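Borrelidin polyketide synthase, type I (Streptomyces parvulus, PDB 6OBT) probably dehydrates beta-hydroxyacyl intermediates to alpha,beta-unsaturated ones during borrelidin assembly, as a dehydratase domain of a modular polyketide synthase. Local coordinates at residues A48-L51 against Q55-W58; H139-R142 against S146-T149; T266-L271 against L290-I295; V273-D276 against S281-A284. All coordinates share one frame; numbering follows the deposited sequence.

Contact 1 of 4, residues A48-L51 against Q55-W58; sequences AVDL and QRVW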
loop_
_atom_site.group_PDB
_atom_site.type_symbol
_atom_site.label_atom_id
_atom_site.label_comp_id
_atom_site.label_asym_id
_atom_site.label_seq_id
_atom_site.Cartn_x
_atom_site.Cartn_y
_atom_site.Cartn_z
ATOM N N ALA A 48 2.186 6.428 2.216
ATOM C CA ALA A 48 2.113 5.454 3.292
ATOM C C ALA A 48 0.792 4.707 3.207
ATOM O O ALA A 48 -0.250 5.304 2.919
ATOM C CB ALA A 48 2.225 6.126 4.676
ATOM N N VAL A 49 0.839 3.403 3.472
ATOM C CA VAL A 49 -0.322 2.522 3.381
ATOM C C VAL A 49 -0.562 1.941 4.766
ATOM O O VAL A 49 0.114 0.984 5.168
ATOM C CB VAL A 49 -0.123 1.403 2.352
ATOM C CG1 VAL A 49 -1.444 0.663 2.110
ATOM C CG2 VAL A 49 0.418 1.957 1.056
ATOM N N ASP A 50 -1.540 2.490 5.492
ATOM C CA ASP A 50 -1.996 1.847 6.714
ATOM C C ASP A 50 -2.749 0.578 6.366
ATOM O O ASP A 50 -3.573 0.559 5.449
ATOM C CB ASP A 50 -2.917 2.765 7.527
ATOM C CG ASP A 50 -2.196 3.976 8.096
ATOM O OD1 ASP A 50 -1.135 3.804 8.729
ATOM O OD2 ASP A 50 -2.703 5.103 7.912
ATOM N N LEU A 51 -2.495 -0.472 7.130
ATOM C CA LEU A 51 -3.136 -1.747 6.903
ATOM C C LEU A 51 -3.814 -2.219 8.178
ATOM O O LEU A 51 -3.395 -1.849 9.281
ATOM C CB LEU A 51 -2.110 -2.791 6.460
ATOM C CG LEU A 51 -1.486 -2.501 5.098
ATOM C CD1 LEU A 51 -0.306 -3.421 4.897
ATOM C CD2 LEU A 51 -2.551 -2.711 4.013
ATOM N N GLN A 55 -0.053 -3.117 10.657
ATOM C CA GLN A 55 1.090 -2.794 9.823
ATOM C C GLN A 55 0.897 -1.458 9.135
ATOM O O GLN A 55 -0.224 -1.049 8.825
ATOM C CB GLN A 55 1.305 -3.860 8.748
ATOM C CG GLN A 55 2.220 -4.979 9.154
ATOM C CD GLN A 55 2.670 -5.813 7.975
ATOM O OE1 GLN A 55 2.005 -5.859 6.935
ATOM N NE2 GLN A 55 3.803 -6.486 8.133
ATOM N N ARG A 56 2.018 -0.801 8.863
ATOM C CA ARG A 56 2.055 0.405 8.051
ATOM C C ARG A 56 3.194 0.247 7.063
ATOM O O ARG A 56 4.303 -0.132 7.459
ATOM C CB ARG A 56 2.270 1.672 8.885
ATOM C CG ARG A 56 1.245 1.923 9.979
ATOM C CD ARG A 56 1.422 3.332 10.548
ATOM N NE ARG A 56 1.446 4.347 9.492
ATOM C CZ ARG A 56 1.671 5.640 9.701
ATOM N NH1 ARG A 56 1.902 6.084 10.932
ATOM N NH2 ARG A 56 1.672 6.490 8.680
ATOM N N VAL A 57 2.943 0.573 5.801
ATOM C CA VAL A 57 3.940 0.390 4.750
ATOM C C VAL A 57 4.181 1.724 4.065
ATOM O O VAL A 57 3.228 2.382 3.635
ATOM C CB VAL A 57 3.501 -0.675 3.733
ATOM C CG1 VAL A 57 4.546 -0.798 2.610
ATOM C CG2 VAL A 57 3.315 -2.016 4.424
ATOM N N TRP A 58 5.450 2.128 3.976
ATOM C CA TRP A 58 5.840 3.279 3.173
ATOM C C TRP A 58 6.334 2.761 1.828
ATOM O O TRP A 58 7.028 1.742 1.765
ATOM C CB TRP A 58 6.938 4.121 3.861
ATOM C CG TRP A 58 6.422 4.983 5.008
ATOM C CD1 TRP A 58 6.210 6.340 5.003
ATOM C CD2 TRP A 58 6.050 4.526 6.308
ATOM N NE1 TRP A 58 5.735 6.752 6.236
ATOM C CE2 TRP A 58 5.632 5.654 7.050
ATOM C CE3 TRP A 58 6.018 3.263 6.920
ATOM C CZ2 TRP A 58 5.184 5.554 8.366
ATOM C CZ3 TRP A 58 5.579 3.173 8.235
ATOM C CH2 TRP A 58 5.167 4.310 8.939
#
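Ala48 CB sits over one face of the Trp58 indole, 4.0 Å from the centroid of its five-membered ring, a CH-pi contact. The two residues are a non-hydrogen-bonded pair of the antiparallel beta hairpin made by strands 47-50 and 55-62. On the same face of the sheet, Asp50 and Arg56 lie side by side and point the same way. Arg56 bends at chi3 (52°), which turns NE toward the aspartate. The salt bridge runs from Asp50 OD1 to Arg56 NE at 2.7 Å, with carboxylate and guanidinium planes 53° apart. A face of the guanidinium rests on Trp58 CZ2, so ring and charge pack together. Asp50 OD2 has a second partner, Arg141 of the second subunit, and the carboxylate thus joins two arginines across the dimer interface. Trp58 NE1 bonds to Gln96 OE1.

The opposite face carries Val49, Val57 and the nearby Leu51. Leu51 CD1 meets Val57 CG2 at 3.9 Å, and Leu51 also packs on Val57 of the second subunit. Val49 and Val57 exchange two backbone hydrogen bonds. The shorter of them runs from Val49 N to Val57 O, at 2.6 Å.

Contact 2 of 4, residues H139-R142 against S146-T149; sequences HSRR and SWVT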
loop_
_atom_site.group_PDB
_atom_site.type_symbol
_atom_site.label_atom_id
_atom_site.label_comp_id
_atom_site.label_asym_id
_atom_site.label_seq_id
_atom_site.Cartn_x
_atom_site.Cartn_y
_atom_site.Cartn_z
ATOM N N HIS A 139 12.694 -3.261 1.796
ATOM C CA HIS A 139 12.688 -4.197 0.676
ATOM C C HIS A 139 12.655 -3.445 -0.645
ATOM O O HIS A 139 12.192 -2.308 -0.727
ATOM C CB HIS A 139 11.474 -5.144 0.707
ATOM C CG HIS A 139 11.142 -5.659 2.070
ATOM N ND1 HIS A 139 11.351 -6.971 2.438
ATOM C CD2 HIS A 139 10.620 -5.040 3.156
ATOM C CE1 HIS A 139 10.965 -7.138 3.692
ATOM N NE2 HIS A 139 10.524 -5.981 4.152
ATOM N N SER A 140 13.090 -4.125 -1.700
ATOM C CA SER A 140 12.997 -3.557 -3.032
ATOM C C SER A 140 12.638 -4.657 -4.009
ATOM O O SER A 140 12.772 -5.847 -3.709
ATOM C CB SER A 140 14.292 -2.870 -3.442
ATOM O OG SER A 140 15.202 -3.804 -4.002
ATOM N N ARG A 141 12.144 -4.239 -5.175
ATOM C CA ARG A 141 11.801 -5.173 -6.233
ATOM C C ARG A 141 11.960 -4.482 -7.576
ATOM O O ARG A 141 11.387 -3.409 -7.798
ATOM C CB ARG A 141 10.376 -5.699 -6.078
ATOM C CG ARG A 141 10.045 -6.789 -7.080
ATOM C CD ARG A 141 8.655 -7.303 -6.860
ATOM N NE ARG A 141 7.663 -6.334 -7.306
ATOM C CZ ARG A 141 6.355 -6.575 -7.353
ATOM N NH1 ARG A 141 5.884 -7.757 -6.975
ATOM N NH2 ARG A 141 5.523 -5.632 -7.774
ATOM N N ARG A 142 12.748 -5.095 -8.452
ATOM C CA ARG A 142 12.799 -4.729 -9.859
ATOM C C ARG A 142 11.689 -5.452 -10.613
ATOM O O ARG A 142 11.126 -6.439 -10.134
ATOM C CB ARG A 142 14.162 -5.065 -10.462
ATOM C CG ARG A 142 15.312 -4.673 -9.575
ATOM C CD ARG A 142 16.651 -4.806 -10.275
ATOM N NE ARG A 142 17.739 -4.667 -9.312
ATOM C CZ ARG A 142 18.347 -3.519 -9.025
ATOM N NH1 ARG A 142 17.992 -2.398 -9.640
ATOM N NH2 ARG A 142 19.321 -3.496 -8.126
ATOM N N SER A 146 12.128 -10.573 -7.914
ATOM C CA SER A 146 11.489 -10.904 -6.648
ATOM C C SER A 146 11.869 -9.871 -5.595
ATOM O O SER A 146 12.750 -9.031 -5.809
ATOM C CB SER A 146 11.891 -12.308 -6.179
ATOM O OG SER A 146 11.869 -13.242 -7.249
ATOM N N TRP A 147 11.208 -9.950 -4.441
ATOM C CA TRP A 147 11.510 -9.015 -3.361
ATOM C C TRP A 147 12.870 -9.338 -2.753
ATOM O O TRP A 147 13.251 -10.504 -2.630
ATOM C CB TRP A 147 10.417 -9.051 -2.278
ATOM C CG TRP A 147 9.174 -8.384 -2.741
ATOM C CD1 TRP A 147 8.037 -8.991 -3.197
ATOM C CD2 TRP A 147 8.944 -6.974 -2.847
ATOM N NE1 TRP A 147 7.112 -8.046 -3.567
ATOM C CE2 TRP A 147 7.646 -6.800 -3.374
ATOM C CE3 TRP A 147 9.709 -5.841 -2.556
ATOM C CZ2 TRP A 147 7.098 -5.544 -3.610
ATOM C CZ3 TRP A 147 9.161 -4.594 -2.787
ATOM C CH2 TRP A 147 7.868 -4.457 -3.311
ATOM N N VAL A 148 13.611 -8.290 -2.391
ATOM C CA VAL A 148 14.933 -8.416 -1.782
ATOM C C VAL A 148 14.908 -7.634 -0.484
ATOM O O VAL A 148 14.446 -6.489 -0.463
ATOM C CB VAL A 148 16.065 -7.890 -2.692
ATOM C CG1 VAL A 148 17.402 -7.942 -1.951
ATOM C CG2 VAL A 148 16.147 -8.699 -3.972
ATOM N N THR A 149 15.389 -8.246 0.595
ATOM C CA THR A 149 15.410 -7.580 1.896
ATOM C C THR A 149 16.741 -6.852 2.066
ATOM O O THR A 149 17.813 -7.466 1.985
ATOM C CB THR A 149 15.198 -8.581 3.033
ATOM O OG1 THR A 149 14.020 -9.363 2.788
ATOM C CG2 THR A 149 15.075 -7.844 4.386
HETATM O O HOH W 1 12.104 -9.269 0.690
HETATM O O HOH W 2 13.916 -7.629 -7.928
#
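The Trp147 indole carries the Arg141 side chain over one face, and Ser140 N lies at its edge, in the ring plane. The tryptophan belongs to the turn end of the antiparallel beta hairpin of strands 134-142 and 148-156. Arg141 CB stands 3.6 Å from the centroid of the six-membered ring, close to the ring normal, in a CH-pi contact. The chain then runs on across the indole, with CD 3.7 Å from Trp147 CE2. Its bend at chi3 (73°) keeps the guanidinium over the ring, the two planes 25° apart. Trp147 CZ2 lies over one face of that guanidinium, toward its rim. The charged end has a polar partner as well: Arg141 NH2 bonds to Gln120 OE1. Trp147 packs on Leu51 of the second subunit, so the pair forms part of the dimer interface.

Ser140 and Val148 are the hydrogen-bonded pair, joined by two backbone bonds. Beside them His139 and Thr149 point the same way. His139 ND1 and Thr149 OG1 are 3.6 Å apart and are linked through a water at the imidazole edge. His139 NE2 bonds to Ser137 OG. Nearer the turn a second water accepts from Arg142 N at 2.8 Å and donates to Ser146 O, also at 2.8 Å.

Contact 3 of 4, residues T266-L271 against L290-I295; sequences TGVTSL and LPVLTI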
loop_
_atom_site.group_PDB
_atom_site.type_symbol
_atom_site.label_atom_id
_atom_site.label_comp_id
_atom_site.label_asym_id
_atom_site.label_seq_id
_atom_site.Cartn_x
_atom_site.Cartn_y
_atom_site.Cartn_z
ATOM N N THR A 266 15.510 18.264 11.628
ATOM C CA THR A 266 15.436 18.070 10.187
ATOM C C THR A 266 15.863 19.345 9.465
ATOM O O THR A 266 15.895 20.436 10.045
ATOM C CB THR A 266 14.025 17.662 9.765
ATOM O OG1 THR A 266 13.107 18.708 10.100
ATOM C CG2 THR A 266 13.617 16.392 10.494
ATOM N N GLY A 267 16.224 19.193 8.197
ATOM C CA GLY A 267 16.638 20.317 7.376
ATOM C C GLY A 267 18.052 20.820 7.597
ATOM O O GLY A 267 18.406 21.877 7.057
ATOM N N VAL A 268 18.878 20.102 8.355
ATOM C CA VAL A 268 20.246 20.551 8.611
ATOM C C VAL A 268 21.108 20.329 7.374
ATOM O O VAL A 268 21.066 19.259 6.753
ATOM C CB VAL A 268 20.819 19.818 9.834
ATOM C CG1 VAL A 268 22.218 20.270 10.127
ATOM C CG2 VAL A 268 19.918 20.029 11.050
ATOM N N THR A 269 21.916 21.336 7.015
ATOM C CA THR A 269 22.784 21.227 5.847
ATOM C C THR A 269 24.268 21.216 6.190
ATOM O O THR A 269 25.088 20.987 5.294
ATOM C CB THR A 269 22.524 22.383 4.866
ATOM O OG1 THR A 269 22.818 23.630 5.509
ATOM C CG2 THR A 269 21.077 22.394 4.382
ATOM N N SER A 270 24.637 21.468 7.447
ATOM C CA SER A 270 26.034 21.504 7.857
ATOM C C SER A 270 26.153 20.976 9.279
ATOM O O SER A 270 25.374 21.367 10.153
ATOM C CB SER A 270 26.604 22.924 7.775
ATOM O OG SER A 270 27.905 22.972 8.331
ATOM N N LEU A 271 27.141 20.107 9.513
ATOM C CA LEU A 271 27.255 19.411 10.789
ATOM C C LEU A 271 28.645 19.562 11.398
ATOM O O LEU A 271 29.651 19.657 10.689
ATOM C CB LEU A 271 26.989 17.924 10.663
ATOM C CG LEU A 271 25.592 17.526 10.212
ATOM C CD1 LEU A 271 25.644 16.064 9.819
ATOM C CD2 LEU A 271 24.609 17.766 11.332
ATOM N N LEU A 290 23.495 22.953 18.256
ATOM C CA LEU A 290 22.285 22.263 18.680
ATOM C C LEU A 290 22.327 20.818 18.199
ATOM O O LEU A 290 22.834 20.547 17.111
ATOM C CB LEU A 290 21.060 22.958 18.124
ATOM C CG LEU A 290 20.816 24.356 18.678
ATOM C CD1 LEU A 290 19.458 24.837 18.207
ATOM C CD2 LEU A 290 20.932 24.391 20.215
ATOM N N PRO A 291 21.828 19.869 18.992
ATOM C CA PRO A 291 21.966 18.460 18.614
ATOM C C PRO A 291 21.203 18.165 17.327
ATOM O O PRO A 291 20.174 18.783 17.037
ATOM C CB PRO A 291 21.366 17.719 19.819
ATOM C CG PRO A 291 21.502 18.668 20.941
ATOM C CD PRO A 291 21.277 20.023 20.348
ATOM N N VAL A 292 21.757 17.250 16.522
ATOM C CA VAL A 292 21.138 16.828 15.264
ATOM C C VAL A 292 21.027 15.306 15.228
ATOM O O VAL A 292 19.963 14.757 14.925
ATOM C CB VAL A 292 21.924 17.329 14.029
ATOM C CG1 VAL A 292 21.272 16.800 12.709
ATOM C CG2 VAL A 292 22.035 18.849 14.005
ATOM N N LEU A 293 22.119 14.601 15.530
ATOM C CA LEU A 293 22.112 13.158 15.331
ATOM C C LEU A 293 22.983 12.462 16.361
ATOM O O LEU A 293 24.077 12.943 16.692
ATOM C CB LEU A 293 22.579 12.807 13.906
ATOM C CG LEU A 293 22.859 11.354 13.509
ATOM C CD1 LEU A 293 21.557 10.609 13.194
ATOM C CD2 LEU A 293 23.821 11.301 12.319
ATOM N N THR A 294 22.487 11.325 16.864
ATOM C CA THR A 294 23.290 10.406 17.668
ATOM C C THR A 294 23.164 8.989 17.122
ATOM O O THR A 294 22.061 8.544 16.779
ATOM C CB THR A 294 22.874 10.442 19.154
ATOM O OG1 THR A 294 21.450 10.330 19.267
ATOM C CG2 THR A 294 23.303 11.747 19.789
ATOM N N ILE A 295 24.297 8.289 17.044
ATOM C CA ILE A 295 24.357 6.854 16.763
ATOM C C ILE A 295 25.032 6.187 17.955
ATOM O O ILE A 295 26.238 6.368 18.178
ATOM C CB ILE A 295 25.111 6.532 15.467
ATOM C CG1 ILE A 295 24.556 7.310 14.276
ATOM C CG2 ILE A 295 25.050 5.040 15.172
ATOM C CD1 ILE A 295 25.407 7.091 12.983
#
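Val268 and Val292 bring the two backbones nearest, yet their CA atoms remain 7.7 Å apart. Segment 266-271 is a loop that turns into strand 270-276, while 290-295 is mostly strand. The two do not pair directly: strand 281-286 lies between strands 270-276 and 291-301. Val292 and Leu293 both face Ala284 of that middle strand, a classic beta bulge. Val292 has phi -128° and psi -49°, and its backbone departs there from the extended course that Leu293 resumes.

The contact is made by three apolar side chains. Val268 and Val292 reach toward each other, tip to tip, with their CG2 methyls 3.8 Å apart. Leu271 comes in at a slant, and its CD2 touches Val292 CG1 at 3.7 Å. That same CD2 is also 3.9 Å from Val292 CG2, while Val268 CG2 is 3.9 Å from Val292 CG1. With CG1 anti to the backbone N (chi1 177°), Val292 presents both branches, and both partners touch each. Asp286 packs against the two valines. Helix 228-236 adjoins the contact: Leu230 packs on Leu271 and Phe231 on Leu293.

With only methyl and methine groups meeting, the contact is purely hydrophobic: it depends on close fit and burial. The backbone hydrogen bonds of Val292 and Leu271 go to other residues, among them Ala284, Phe264 and Ile213.

Contact 4 of 4, residues V273-D276 against S281-A284; sequences VRID and SWQA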
loop_
_atom_site.group_PDB
_atom_site.type_symbol
_atom_site.label_atom_id
_atom_site.label_comp_id
_atom_site.label_asym_id
_atom_site.label_seq_id
_atom_site.Cartn_x
_atom_site.Cartn_y
_atom_site.Cartn_z
ATOM N N VAL A 273 30.755 17.071 13.926
ATOM C CA VAL A 273 30.649 15.637 14.161
ATOM C C VAL A 273 31.760 15.198 15.104
ATOM O O VAL A 273 32.902 15.653 14.986
ATOM C CB VAL A 273 30.706 14.862 12.828
ATOM C CG1 VAL A 273 30.522 13.372 13.051
ATOM C CG2 VAL A 273 29.640 15.383 11.875
ATOM N N ARG A 274 31.424 14.316 16.045
ATOM C CA ARG A 274 32.400 13.734 16.959
ATOM C C ARG A 274 32.239 12.229 16.939
ATOM O O ARG A 274 31.152 11.723 17.235
ATOM C CB ARG A 274 32.238 14.249 18.398
ATOM C CG ARG A 274 33.192 13.494 19.357
ATOM C CD ARG A 274 33.179 14.062 20.767
ATOM N NE ARG A 274 34.026 15.241 20.879
ATOM C CZ ARG A 274 35.234 15.254 21.436
ATOM N NH1 ARG A 274 35.761 14.140 21.925
ATOM N NH2 ARG A 274 35.923 16.388 21.506
ATOM N N ILE A 275 33.314 11.519 16.595
ATOM C CA ILE A 275 33.308 10.067 16.451
ATOM C C ILE A 275 34.229 9.477 17.511
ATOM O O ILE A 275 35.377 9.916 17.657
ATOM C CB ILE A 275 33.754 9.634 15.038
ATOM C CG1 ILE A 275 32.919 10.352 13.971
ATOM C CG2 ILE A 275 33.665 8.108 14.875
ATOM C CD1 ILE A 275 33.240 9.921 12.546
ATOM N N ASP A 276 33.737 8.473 18.230
ATOM C CA ASP A 276 34.502 7.789 19.277
ATOM C C ASP A 276 34.653 6.319 18.912
ATOM O O ASP A 276 33.684 5.549 19.054
ATOM C CB ASP A 276 33.810 7.938 20.636
ATOM C CG ASP A 276 34.395 7.024 21.727
ATOM O OD1 ASP A 276 33.817 6.997 22.836
ATOM O OD2 ASP A 276 35.421 6.346 21.510
ATOM N N SER A 281 30.851 5.246 18.173
ATOM C CA SER A 281 29.677 6.084 18.331
ATOM C C SER A 281 29.882 7.451 17.681
ATOM O O SER A 281 31.003 7.949 17.545
ATOM C CB SER A 281 29.348 6.262 19.815
ATOM O OG SER A 281 30.493 6.757 20.516
ATOM N N TRP A 282 28.759 8.062 17.311
ATOM C CA TRP A 282 28.706 9.332 16.604
ATOM C C TRP A 282 27.840 10.306 17.384
ATOM O O TRP A 282 26.794 9.927 17.919
ATOM C CB TRP A 282 28.088 9.170 15.200
ATOM C CG TRP A 282 29.021 8.807 14.066
ATOM C CD1 TRP A 282 29.325 9.587 12.985
ATOM C CD2 TRP A 282 29.717 7.566 13.870
ATOM N NE1 TRP A 282 30.195 8.926 12.153
ATOM C CE2 TRP A 282 30.455 7.685 12.675
ATOM C CE3 TRP A 282 29.804 6.375 14.600
ATOM C CZ2 TRP A 282 31.251 6.647 12.178
ATOM C CZ3 TRP A 282 30.601 5.341 14.107
ATOM C CH2 TRP A 282 31.313 5.490 12.910
ATOM N N GLN A 283 28.266 11.561 17.420
ATOM C CA GLN A 283 27.421 12.675 17.821
ATOM C C GLN A 283 27.567 13.739 16.751
ATOM O O GLN A 283 28.687 14.026 16.309
ATOM C CB GLN A 283 27.830 13.274 19.189
ATOM C CG GLN A 283 27.795 12.335 20.364
ATOM C CD GLN A 283 28.618 12.859 21.508
ATOM O OE1 GLN A 283 28.087 13.471 22.426
ATOM N NE2 GLN A 283 29.927 12.639 21.454
ATOM N N ALA A 284 26.455 14.328 16.339
ATOM C CA ALA A 284 26.500 15.444 15.403
ATOM C C ALA A 284 25.644 16.598 15.903
ATOM O O ALA A 284 24.544 16.387 16.420
ATOM C CB ALA A 284 26.030 15.034 14.019
#
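Ile275 has CG1 anti to its carbonyl carbon (chi1 -53°), and Trp282 places CG likewise (chi1 -88°). These torsions lay the isoleucine along the indole, the two side chains pointing the same way. Ile275 CG1 stands 3.8 Å from the centroid of the five-membered ring, over the face, as a CH-pi contact. CG2 lies over the six-membered part of the indole, 3.9 Å from Trp282 CZ2. CD1 reaches Trp282 CE2 at 3.6 Å. The indole is fixed further by its NE1, which bonds to Ala234 O. Val273 CG1 also meets the five-membered ring, 4.0 Å from Trp282 CD1, and Val273 CG2 touches Ala284 CB. These four residues make one face of the sheet, and Trp282 packs onward to Ile295 and Leu298 of strand 291-301.

The other face is polar. Arg274 runs alongside Gln283 and sends its guanidinium on to a salt bridge with Asp208. Asp276 CB lies 3.5 Å from Ser281 OG, but their polar ends turn toward the hairpin turn, OD2 to Gln278 N and Ser281 OG to Asn279 OD1.

Four backbone hydrogen bonds join Arg274 with Gln283 and Asp276 with Ser281. The straightest runs from Asp276 N to Ser281 O, at 2.9 Å and 168°. The hairpin of strands 270-276 and 281-286 turns its apolar face toward helix 228-236, consistent with the double hotdog fold of dehydratases, whose curved antiparallel sheets wrap helices.

How the contacts relate
From the N terminus, contact 1 closes a tight hairpin, over three residues between strands 47-50 and 55-62. Contact 2 follows in series and closes another, between strands 134-142 and 148-156. Their centres are about 17 Å apart without touching, yet both reach the second subunit. Strand 119-127 stands between the two hairpins. Contact 3 closes a longer loop of 18 residues, and contact 4 lies within that loop as its hairpin. These two touch: Ala284 of contact 4 pairs through its backbone with Val292 and Leu293 of contact 3. Contacts 1 and 2 tie the N-terminal half of the probable double hotdog; contact 4, across the chain's centre from both, and contact 3 tie the C-terminal half.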